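Long-range contacts in predicted acetyltransferase (Clostridium acetobutylicum, PDB 3MGD), which binds acetyl-CoA and, as a GNAT-family protein, probably transfers the acetyl group to an acceptor molecule: residues Y4-M9 / L50-I55; A66-I71 / V110-E115; G85-M90 / G104-L109. All coordinates share one frame; numbering follows the deposited sequence.

Contact 1. Residues Y4-M9 / L50-I55; sequences YRKADM and LLVEWI
The indole of W54 takes K6 on one face and the backbone carbonyl carbon of Y4 at its edge, near the ring plane. K6 CG, set anti to its own carbonyl carbon (chi1 -76°), sits over the six-membered ring, 3.6 Å from its centroid and 22° off the normal, a CH-pi contact. The two side chains run side by side in the same direction, and CD and CE of K6 stay close to CZ2. R108 of helix 101-115 makes cation-pi contacts with the W54 and Y4 rings. The guanidinium of R5 carries I55 CD1 over one face, offset toward the rim, with R5 NH2 to I55 CD1 at 3.2 Å. That end of R5 is held by salt bridges to D11 and E57, while W54 NE1 is hydrogen-bonded to E112.

Between the two sets of side chains the strands run antiparallel, the axes of 4-6 and 51-55 lying 4.7 Å apart at 158°. R5 and I55 form a hydrogen-bonded pair: R5 N to I55 O is 3.1 Å and I55 N to R5 O 2.8 Å. K6 and W54 are the next, non-hydrogen-bonded pair; by strand alternation its side chains lie on the face opposite R5 and I55, where helix 101-115 packs. Past the end of strand 3-6, A7 N still bonds E53 O at 2.8 Å, and a water bridges A7 O and E53 N. The arrangement is that of edge strand 3-6 paired antiparallel with its neighbour 51-58, at one margin of the mixed sheet of the GNAT fold.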
loop_
_atom_site.group_PDB
_atom_site.type_symbol
_atom_site.label_atom_id
_atom_site.label_comp_id
_atom_site.label_asym_id
_atom_site.label_seq_id
_atom_site.Cartn_x
_atom_site.Cartn_y
_atom_site.Cartn_z
ATOM N N TYR A 4 15.300 -8.509 -22.390
ATOM C CA TYR A 4 14.339 -7.945 -21.441
ATOM C C TYR A 4 13.102 -7.426 -22.163
ATOM O O TYR A 4 13.214 -6.733 -23.182
ATOM C CB TYR A 4 14.981 -6.803 -20.664
ATOM C CG TYR A 4 16.075 -7.249 -19.719
ATOM C CD1 TYR A 4 17.366 -7.504 -20.176
ATOM C CD2 TYR A 4 15.811 -7.419 -18.365
ATOM C CE1 TYR A 4 18.369 -7.916 -19.300
ATOM C CE2 TYR A 4 16.801 -7.816 -17.484
ATOM C CZ TYR A 4 18.072 -8.068 -17.951
ATOM O OH TYR A 4 19.039 -8.465 -17.050
ATOM N N ARG A 5 11.928 -7.754 -21.633
ATOM C CA ARG A 5 10.666 -7.242 -22.182
ATOM C C ARG A 5 9.617 -7.121 -21.084
ATOM O O ARG A 5 9.744 -7.740 -20.023
ATOM C CB ARG A 5 10.144 -8.152 -23.296
ATOM C CG ARG A 5 9.770 -9.549 -22.842
ATOM C CD ARG A 5 9.286 -10.408 -24.005
ATOM N NE ARG A 5 8.922 -11.746 -23.562
ATOM C CZ ARG A 5 7.692 -12.106 -23.213
ATOM N NH1 ARG A 5 6.705 -11.226 -23.261
ATOM N NH2 ARG A 5 7.449 -13.341 -22.809
ATOM N N LYS A 6 8.580 -6.324 -21.344
ATOM C CA LYS A 6 7.455 -6.208 -20.421
ATOM C C LYS A 6 6.447 -7.307 -20.725
ATOM O O LYS A 6 6.182 -7.610 -21.890
ATOM C CB LYS A 6 6.815 -4.811 -20.520
ATOM C CG LYS A 6 7.627 -3.716 -19.841
ATOM C CD LYS A 6 7.230 -2.308 -20.275
ATOM C CE LYS A 6 7.553 -2.091 -21.756
ATOM N NZ LYS A 6 7.476 -0.657 -22.146
ATOM N N ALA A 7 5.928 -7.940 -19.680
ATOM C CA ALA A 7 4.970 -9.032 -19.835
ATOM C C ALA A 7 3.651 -8.569 -20.465
ATOM O O ALA A 7 3.184 -7.468 -20.179
ATOM C CB ALA A 7 4.701 -9.682 -18.480
ATOM N N ASP A 8 3.063 -9.431 -21.302
ATOM C CA ASP A 8 1.765 -9.197 -21.942
ATOM C C ASP A 8 0.736 -10.158 -21.362
ATOM O O ASP A 8 1.085 -11.070 -20.616
ATOM C CB ASP A 8 1.826 -9.501 -23.451
ATOM C CG ASP A 8 2.943 -8.771 -24.163
ATOM O OD1 ASP A 8 3.035 -7.534 -24.024
ATOM O OD2 ASP A 8 3.717 -9.442 -24.880
HETATM N N MSE A 9 -0.526 -9.984 -21.757
HETATM C CA MSE A 9 -1.589 -10.879 -21.318
HETATM C C MSE A 9 -1.216 -12.335 -21.558
HETATM O O MSE A 9 -1.497 -13.193 -20.728
HETATM C CB MSE A 9 -2.910 -10.560 -22.026
HETATM C CG MSE A 9 -3.381 -9.118 -21.857
HETATM SE SE MSE A 9 -3.756 -8.546 -20.005
HETATM C CE MSE A 9 -5.384 -9.576 -19.675
ATOM N N LEU A 50 -2.076 -0.990 -14.236
ATOM C CA LEU A 50 -1.761 -0.708 -12.831
ATOM C C LEU A 50 -0.652 -1.627 -12.302
ATOM O O LEU A 50 -0.278 -1.558 -11.133
ATOM C CB LEU A 50 -3.018 -0.848 -11.968
ATOM C CG LEU A 50 -4.057 0.257 -12.201
ATOM C CD1 LEU A 50 -5.367 -0.001 -11.439
ATOM C CD2 LEU A 50 -3.474 1.627 -11.843
ATOM N N LEU A 51 -0.160 -2.502 -13.177
ATOM C CA LEU A 51 0.983 -3.362 -12.895
ATOM C C LEU A 51 1.863 -3.421 -14.143
ATOM O O LEU A 51 1.351 -3.570 -15.249
ATOM C CB LEU A 51 0.510 -4.781 -12.558
ATOM C CG LEU A 51 1.637 -5.742 -12.158
ATOM C CD1 LEU A 51 2.138 -5.410 -10.731
ATOM C CD2 LEU A 51 1.199 -7.215 -12.273
ATOM N N VAL A 52 3.174 -3.286 -13.966
ATOM C CA VAL A 52 4.135 -3.532 -15.041
ATOM C C VAL A 52 5.134 -4.580 -14.556
ATOM O O VAL A 52 5.789 -4.392 -13.540
ATOM C CB VAL A 52 4.910 -2.251 -15.441
ATOM C CG1 VAL A 52 6.023 -2.573 -16.443
ATOM C CG2 VAL A 52 3.950 -1.191 -16.018
ATOM N N GLU A 53 5.240 -5.690 -15.273
ATOM C CA GLU A 53 6.146 -6.753 -14.847
ATOM C C GLU A 53 7.164 -7.003 -15.938
ATOM O O GLU A 53 6.817 -7.418 -17.043
ATOM C CB GLU A 53 5.385 -8.032 -14.470
ATOM C CG GLU A 53 6.302 -9.235 -14.134
ATOM C CD GLU A 53 5.744 -10.147 -13.039
ATOM O OE1 GLU A 53 6.268 -11.276 -12.889
ATOM O OE2 GLU A 53 4.783 -9.752 -12.336
ATOM N N TRP A 54 8.421 -6.701 -15.630
ATOM C CA TRP A 54 9.504 -6.905 -16.568
ATOM C C TRP A 54 10.000 -8.341 -16.441
ATOM O O TRP A 54 9.998 -8.924 -15.348
ATOM C CB TRP A 54 10.650 -5.932 -16.286
ATOM C CG TRP A 54 10.479 -4.588 -16.929
ATOM C CD1 TRP A 54 9.878 -3.480 -16.393
ATOM C CD2 TRP A 54 10.924 -4.216 -18.237
ATOM N NE1 TRP A 54 9.928 -2.434 -17.297
ATOM C CE2 TRP A 54 10.572 -2.866 -18.434
ATOM C CE3 TRP A 54 11.602 -4.894 -19.259
ATOM C CZ2 TRP A 54 10.853 -2.189 -19.619
ATOM C CZ3 TRP A 54 11.884 -4.221 -20.432
ATOM C CH2 TRP A 54 11.510 -2.883 -20.606
ATOM N N ILE A 55 10.406 -8.919 -17.565
ATOM C CA ILE A 55 10.991 -10.255 -17.537
ATOM C C ILE A 55 12.329 -10.288 -18.271
ATOM O O ILE A 55 12.542 -9.561 -19.235
ATOM C CB ILE A 55 10.038 -11.331 -18.132
ATOM C CG1 ILE A 55 9.969 -11.229 -19.647
ATOM C CG2 ILE A 55 8.638 -11.227 -17.545
ATOM C CD1 ILE A 55 9.039 -12.248 -20.257
HETATM O O HOH W 1 3.979 -5.577 -17.949
#

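Contact 2. Residues A66-I71 / V110-E115; sequences AAIAFI and VNEAKE
Strand 66-71 and helix 110-115 run nearly parallel, 25° between their directions, with axes 9.1 Å apart at closest approach and I68 nearest E112, CA to CA, at 7.8 Å. No hydrogen bond joins them, so the contact rests on I68 and F70, whose side chains leave alternate strand positions toward the helix. I68 divides its branches between two helix residues: CG2 touches E112 CB at 3.9 Å, and CD1 lies 4.2 Å from A113 CB. Its CG1 is anti to the backbone N (chi1 -175°) and chi2 carries CD1 on to A113, while CG2, between the backbone N and the carbonyl carbon, faces E112. The F70 ring meets the same pair, with E112 CB at its edge, near the ring plane, 4.2 Å from CZ.

E112 thus contributes its aliphatic base to the packing. Its chain bends at chi2 (-64°), and the carboxylate is engaged elsewhere, OE1 forming a salt bridge with R116. I118 lies against both F70 and A113, while L149 of the second subunit packs on A113. All four touching residues are buried, and they form part of the layer between sheet and helix 101-115 in the alpha+beta GNAT fold.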
loop_
_atom_site.group_PDB
_atom_site.type_symbol
_atom_site.label_atom_id
_atom_site.label_comp_id
_atom_site.label_asym_id
_atom_site.label_seq_id
_atom_site.Cartn_x
_atom_site.Cartn_y
_atom_site.Cartn_z
ATOM N N ALA A 66 10.426 -8.966 -12.321
ATOM C CA ALA A 66 10.401 -7.845 -11.376
ATOM C C ALA A 66 9.202 -6.991 -11.744
ATOM O O ALA A 66 9.024 -6.661 -12.915
ATOM C CB ALA A 66 11.669 -7.029 -11.494
ATOM N N ALA A 67 8.365 -6.646 -10.773
ATOM C CA ALA A 67 7.171 -5.846 -11.109
ATOM C C ALA A 67 7.031 -4.596 -10.261
ATOM O O ALA A 67 7.607 -4.487 -9.172
ATOM C CB ALA A 67 5.896 -6.682 -11.014
ATOM N N ILE A 68 6.248 -3.652 -10.770
ATOM C CA ILE A 68 5.897 -2.479 -9.991
ATOM C C ILE A 68 4.406 -2.284 -10.174
ATOM O O ILE A 68 3.902 -2.371 -11.299
ATOM C CB ILE A 68 6.720 -1.224 -10.406
ATOM C CG1 ILE A 68 6.424 -0.040 -9.481
ATOM C CG2 ILE A 68 6.512 -0.874 -11.898
ATOM C CD1 ILE A 68 7.473 1.054 -9.538
ATOM N N ALA A 69 3.710 -2.098 -9.054
ATOM C CA ALA A 69 2.275 -1.801 -9.035
ATOM C C ALA A 69 2.083 -0.354 -8.619
ATOM O O ALA A 69 2.797 0.148 -7.748
ATOM C CB ALA A 69 1.559 -2.712 -8.038
ATOM N N PHE A 70 1.116 0.325 -9.233
ATOM C CA PHE A 70 0.873 1.725 -8.907
ATOM C C PHE A 70 -0.336 1.827 -8.004
ATOM O O PHE A 70 -1.434 1.418 -8.372
ATOM C CB PHE A 70 0.712 2.547 -10.179
ATOM C CG PHE A 70 1.814 2.321 -11.148
ATOM C CD1 PHE A 70 3.092 2.759 -10.861
ATOM C CD2 PHE A 70 1.593 1.614 -12.314
ATOM C CE1 PHE A 70 4.132 2.518 -11.750
ATOM C CE2 PHE A 70 2.618 1.371 -13.195
ATOM C CZ PHE A 70 3.885 1.825 -12.912
ATOM N N ILE A 71 -0.106 2.342 -6.800
ATOM C CA ILE A 71 -1.105 2.320 -5.758
ATOM C C ILE A 71 -1.377 3.749 -5.292
ATOM O O ILE A 71 -0.466 4.582 -5.288
ATOM C CB ILE A 71 -0.619 1.472 -4.569
ATOM C CG1 ILE A 71 -0.325 0.038 -5.018
ATOM C CG2 ILE A 71 -1.646 1.486 -3.448
ATOM C CD1 ILE A 71 -1.520 -0.700 -5.495
ATOM N N VAL A 110 12.164 1.766 -11.471
ATOM C CA VAL A 110 12.244 3.177 -11.148
ATOM C C VAL A 110 11.867 4.001 -12.374
ATOM O O VAL A 110 11.175 5.016 -12.270
ATOM C CB VAL A 110 13.658 3.546 -10.647
ATOM C CG1 VAL A 110 13.919 5.041 -10.782
ATOM C CG2 VAL A 110 13.829 3.069 -9.200
ATOM N N ASN A 111 12.302 3.560 -13.545
ATOM C CA ASN A 111 11.929 4.276 -14.761
ATOM C C ASN A 111 10.418 4.246 -15.035
ATOM O O ASN A 111 9.847 5.251 -15.469
ATOM C CB ASN A 111 12.725 3.771 -15.965
ATOM C CG ASN A 111 12.286 4.423 -17.258
ATOM O OD1 ASN A 111 12.479 5.621 -17.455
ATOM N ND2 ASN A 111 11.680 3.636 -18.145
ATOM N N GLU A 112 9.766 3.107 -14.779
ATOM C CA GLU A 112 8.308 3.029 -14.944
ATOM C C GLU A 112 7.629 4.065 -14.059
ATOM O O GLU A 112 6.637 4.689 -14.447
ATOM C CB GLU A 112 7.773 1.634 -14.603
ATOM C CG GLU A 112 8.301 0.518 -15.500
ATOM C CD GLU A 112 7.881 0.653 -16.950
ATOM O OE1 GLU A 112 6.820 1.256 -17.226
ATOM O OE2 GLU A 112 8.626 0.147 -17.825
ATOM N N ALA A 113 8.161 4.229 -12.854
ATOM C CA ALA A 113 7.603 5.177 -11.895
ATOM C C ALA A 113 7.732 6.625 -12.374
ATOM O O ALA A 113 6.771 7.387 -12.351
ATOM C CB ALA A 113 8.284 5.007 -10.532
ATOM N N LYS A 114 8.924 6.991 -12.816
ATOM C CA LYS A 114 9.186 8.353 -13.272
ATOM C C LYS A 114 8.318 8.706 -14.475
ATOM O O LYS A 114 7.825 9.823 -14.585
ATOM C CB LYS A 114 10.650 8.493 -13.674
ATOM C CG LYS A 114 11.626 8.448 -12.531
ATOM C CD LYS A 114 13.022 8.752 -13.054
ATOM C CE LYS A 114 14.004 8.982 -11.929
ATOM N NZ LYS A 114 15.327 9.396 -12.478
ATOM N N GLU A 115 8.133 7.752 -15.379
ATOM C CA GLU A 115 7.338 8.019 -16.584
ATOM C C GLU A 115 5.864 8.283 -16.243
ATOM O O GLU A 115 5.100 8.802 -17.057
ATOM C CB GLU A 115 7.481 6.857 -17.574
ATOM C CG GLU A 115 8.815 6.874 -18.338
ATOM C CD GLU A 115 8.923 8.061 -19.301
ATOM O OE1 GLU A 115 8.101 8.138 -20.241
ATOM O OE2 GLU A 115 9.819 8.923 -19.114
#

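Contact 3. Residues G85-M90 / G104-L109; sequences GYITNM and GMLDRL. With ACO (acetyl coenzyme *a), chain C.
I87 and M90, three positions apart, both point to helix segment 104-109 because the strand is irregular between them: N89 has a left-handed backbone (phi 55°), consistent with the beta bulge that GNAT proteins carry in this strand beside the acetyl-CoA site. M90, a selenomethionine, therefore serves two partners at once, its backbone holding acetyl-CoA while its side chain packs against the helix. M90 O accepts a 2.6 Å hydrogen bond from N4P of the cofactor, and M90 N gives a weak one, 3.4 Å, to the acetyl oxygen O.

On the helix side the contacts are apolar. M90 SE lies 3.8 Å from L106 CD2, the two side chains crossing at about a right angle. A bend at chi3 (66°) puts M90 CE 4.1 Å from M105 CB, where M90 and M105 slide past each other in opposite directions. I87 CD1 touches both leucines, 3.9 Å from L106 CD2 and equally far from L109 CD1. L109 CD1 also meets I87 CG2, so it spans both branches of the isoleucine. All five residues are buried.

The strand and helix belong to the beta-alpha-beta unit 83-92, 101-115, 120-124; the axes of 85-90 and 104-109 are 143° apart. Strand 120-124 pairs beside 83-92 and sets I121 and L123 against I87, strand 61-72 lies along its other edge, and Y133 of helix 129-136 touches both M90 and L106.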
loop_
_atom_site.group_PDB
_atom_site.type_symbol
_atom_site.label_atom_id
_atom_site.label_comp_id
_atom_site.label_asym_id
_atom_site.label_seq_id
_atom_site.Cartn_x
_atom_site.Cartn_y
_atom_site.Cartn_z
ATOM N N GLY A 85 4.760 3.734 -6.173
ATOM C CA GLY A 85 5.026 2.519 -6.921
ATOM C C GLY A 85 5.330 1.462 -5.878
ATOM O O GLY A 85 6.093 1.705 -4.951
ATOM N N TYR A 86 4.718 0.296 -6.020
ATOM C CA TYR A 86 4.906 -0.791 -5.067
ATOM C C TYR A 86 5.650 -1.903 -5.799
ATOM O O TYR A 86 5.128 -2.494 -6.743
ATOM C CB TYR A 86 3.544 -1.308 -4.578
ATOM C CG TYR A 86 3.638 -2.520 -3.673
ATOM C CD1 TYR A 86 4.036 -2.395 -2.349
ATOM C CD2 TYR A 86 3.329 -3.791 -4.148
ATOM C CE1 TYR A 86 4.127 -3.509 -1.516
ATOM C CE2 TYR A 86 3.417 -4.910 -3.327
ATOM C CZ TYR A 86 3.809 -4.760 -2.018
ATOM O OH TYR A 86 3.897 -5.872 -1.212
ATOM N N ILE A 87 6.876 -2.176 -5.375
ATOM C CA ILE A 87 7.693 -3.161 -6.074
ATOM C C ILE A 87 7.450 -4.562 -5.529
ATOM O O ILE A 87 7.308 -4.759 -4.320
ATOM C CB ILE A 87 9.189 -2.754 -6.040
ATOM C CG1 ILE A 87 9.373 -1.529 -6.968
ATOM C CG2 ILE A 87 10.095 -3.942 -6.380
ATOM C CD1 ILE A 87 10.804 -1.095 -7.179
ATOM N N THR A 88 7.387 -5.537 -6.435
ATOM C CA THR A 88 6.927 -6.868 -6.066
ATOM C C THR A 88 7.331 -7.871 -7.136
ATOM O O THR A 88 7.893 -7.490 -8.164
ATOM C CB THR A 88 5.371 -6.840 -5.886
ATOM O OG1 THR A 88 4.922 -8.043 -5.256
ATOM C CG2 THR A 88 4.646 -6.636 -7.229
ATOM N N ASN A 89 7.037 -9.153 -6.892
ATOM C CA ASN A 89 7.253 -10.190 -7.880
ATOM C C ASN A 89 8.679 -10.218 -8.393
ATOM O O ASN A 89 8.905 -10.445 -9.574
ATOM C CB ASN A 89 6.283 -10.042 -9.058
ATOM C CG ASN A 89 4.843 -10.255 -8.653
ATOM O OD1 ASN A 89 4.559 -10.642 -7.524
ATOM N ND2 ASN A 89 3.919 -9.972 -9.569
HETATM N N MSE A 90 9.645 -9.964 -7.520
HETATM C CA MSE A 90 11.024 -10.067 -7.951
HETATM C C MSE A 90 11.584 -11.462 -7.695
HETATM O O MSE A 90 11.512 -12.004 -6.593
HETATM C CB MSE A 90 11.885 -8.984 -7.316
HETATM C CG MSE A 90 11.439 -7.581 -7.784
HETATM SE SE MSE A 90 12.723 -6.252 -7.258
HETATM C CE MSE A 90 14.236 -6.834 -8.351
ATOM N N GLY A 104 19.590 -4.352 -11.686
ATOM C CA GLY A 104 19.268 -3.738 -12.964
ATOM C C GLY A 104 17.761 -3.680 -13.204
ATOM O O GLY A 104 17.264 -2.751 -13.830
HETATM N N MSE A 105 17.029 -4.682 -12.720
HETATM C CA MSE A 105 15.563 -4.640 -12.788
HETATM C C MSE A 105 15.021 -3.451 -11.997
HETATM O O MSE A 105 14.096 -2.771 -12.446
HETATM C CB MSE A 105 14.945 -5.927 -12.234
HETATM C CG MSE A 105 15.056 -7.135 -13.134
HETATM SE SE MSE A 105 14.061 -6.875 -14.791
HETATM C CE MSE A 105 13.500 -8.722 -15.119
ATOM N N LEU A 106 15.575 -3.215 -10.809
ATOM C CA LEU A 106 15.159 -2.061 -10.005
ATOM C C LEU A 106 15.295 -0.767 -10.814
ATOM O O LEU A 106 14.435 0.101 -10.730
ATOM C CB LEU A 106 15.955 -1.968 -8.695
ATOM C CG LEU A 106 15.649 -3.034 -7.632
ATOM C CD1 LEU A 106 16.703 -3.068 -6.534
ATOM C CD2 LEU A 106 14.270 -2.793 -7.045
ATOM N N ASP A 107 16.368 -0.637 -11.602
ATOM C CA ASP A 107 16.527 0.554 -12.448
ATOM C C ASP A 107 15.356 0.683 -13.417
ATOM O O ASP A 107 14.830 1.782 -13.621
ATOM C CB ASP A 107 17.838 0.542 -13.249
ATOM C CG ASP A 107 19.079 0.671 -12.372
ATOM O OD1 ASP A 107 19.004 1.262 -11.275
ATOM O OD2 ASP A 107 20.151 0.196 -12.802
ATOM N N ARG A 108 14.955 -0.433 -14.030
ATOM C CA ARG A 108 13.851 -0.400 -14.983
ATOM C C ARG A 108 12.537 -0.043 -14.297
ATOM O O ARG A 108 11.707 0.657 -14.872
ATOM C CB ARG A 108 13.699 -1.736 -15.717
ATOM C CG ARG A 108 14.896 -2.120 -16.559
ATOM C CD ARG A 108 14.603 -3.399 -17.335
ATOM N NE ARG A 108 15.731 -3.816 -18.174
ATOM C CZ ARG A 108 15.940 -3.399 -19.424
ATOM N NH1 ARG A 108 15.105 -2.539 -20.008
ATOM N NH2 ARG A 108 16.992 -3.840 -20.098
ATOM N N LEU A 109 12.345 -0.525 -13.069
ATOM C CA LEU A 109 11.107 -0.234 -12.345
ATOM C C LEU A 109 11.037 1.225 -11.916
ATOM O O LEU A 109 9.986 1.845 -11.986
ATOM C CB LEU A 109 10.936 -1.164 -11.144
ATOM C CG LEU A 109 10.799 -2.650 -11.510
ATOM C CD1 LEU A 109 10.726 -3.487 -10.243
ATOM C CD2 LEU A 109 9.595 -2.908 -12.393
HETATM N N1A ACO C . 29.506 -5.997 -8.084
HETATM C C2A ACO C . 29.633 -6.658 -6.859
HETATM N N3A ACO C . 28.545 -7.391 -6.328
HETATM C C4A ACO C . 27.295 -7.448 -7.067
HETATM C C5A ACO C . 27.162 -6.774 -8.324
HETATM C C6A ACO C . 28.232 -6.053 -8.841
HETATM N N6A ACO C . 28.092 -5.372 -10.112
HETATM N N7A ACO C . 25.835 -7.003 -8.827
HETATM C C8A ACO C . 25.168 -7.799 -7.907
HETATM N N9A ACO C . 26.063 -8.064 -6.793
HETATM C C1B ACO C . 25.747 -8.964 -5.697
HETATM C C2B ACO C . 25.185 -8.012 -4.628
HETATM O O2B ACO C . 25.930 -6.951 -4.125
HETATM C C3B ACO C . 24.513 -8.978 -3.678
HETATM O O3B ACO C . 25.282 -9.570 -2.657
HETATM P P3B ACO C . 25.393 -8.963 -1.187
HETATM O O7A ACO C . 26.699 -9.537 -0.536
HETATM O O8A ACO C . 24.166 -9.387 -0.351
HETATM O O9A ACO C . 25.468 -7.452 -1.241
HETATM C C4B ACO C . 23.835 -9.950 -4.706
HETATM O O4B ACO C . 24.843 -10.078 -5.774
HETATM C C5B ACO C . 22.390 -9.840 -5.148
HETATM O O5B ACO C . 22.190 -8.748 -6.011
HETATM P P1A ACO C . 21.539 -8.954 -7.436
HETATM O O1A ACO C . 22.410 -9.826 -8.355
HETATM O O2A ACO C . 21.266 -7.570 -8.018
HETATM O O3A ACO C . 20.164 -9.669 -7.145
HETATM P P2A ACO C . 19.741 -11.088 -7.734
HETATM O O4A ACO C . 20.622 -12.260 -7.185
HETATM O O5A ACO C . 19.666 -11.051 -9.235
HETATM O O6A ACO C . 18.248 -11.309 -7.282
HETATM C CBP ACO C . 16.589 -11.738 -5.560
HETATM C CCP ACO C . 17.879 -11.035 -5.959
HETATM C CDP ACO C . 16.107 -11.229 -4.212
HETATM C CEP ACO C . 15.584 -11.478 -6.632
HETATM C CAP ACO C . 16.884 -13.271 -5.443
HETATM O OAP ACO C . 17.799 -13.555 -4.438
HETATM C C9P ACO C . 15.661 -14.153 -5.398
HETATM O O9P ACO C . 15.007 -14.432 -6.404
HETATM N N8P ACO C . 15.295 -14.679 -4.100
HETATM C C7P ACO C . 14.086 -15.485 -3.938
HETATM C C6P ACO C . 12.854 -14.697 -4.193
HETATM C C5P ACO C . 12.876 -13.385 -3.440
HETATM O O5P ACO C . 13.223 -13.346 -2.259
HETATM N N4P ACO C . 12.533 -12.208 -4.162
HETATM C C3P ACO C . 12.285 -10.953 -3.495
HETATM C C2P ACO C . 10.939 -10.797 -2.834
HETATM S S1P ACO C . 10.637 -9.178 -2.167
HETATM C C ACO C . 10.088 -8.114 -3.346
HETATM O O ACO C . 9.926 -8.509 -4.491
HETATM C CH3 ACO C . 9.939 -6.679 -3.020
#

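In the fold
The three contacts share one mixed sheet, in the order 3-6, 51-58, 61-72, 83-92, 120-124. Contact 1 pairs its first two strands and closes along the chain before the others open; contact 3 falls within the chain interval spanned by contact 2. Contacts 2 and 3 use successive parts of helix 101-115, both touch the second subunit, and their centres are about 7 Å apart, against about 11 Å from contact 1 to each. Probable hydrogen bonds, W54 N to A66 O and A67 N to T88 O (both 2.8 Å), join the strands between contacts, and another probably links E53 OE2 to N89 ND2. The sheet and helix 101-115 thus connect contact 1 at the edge to the buried contacts 2 and 3, the last of which reaches acetyl-CoA.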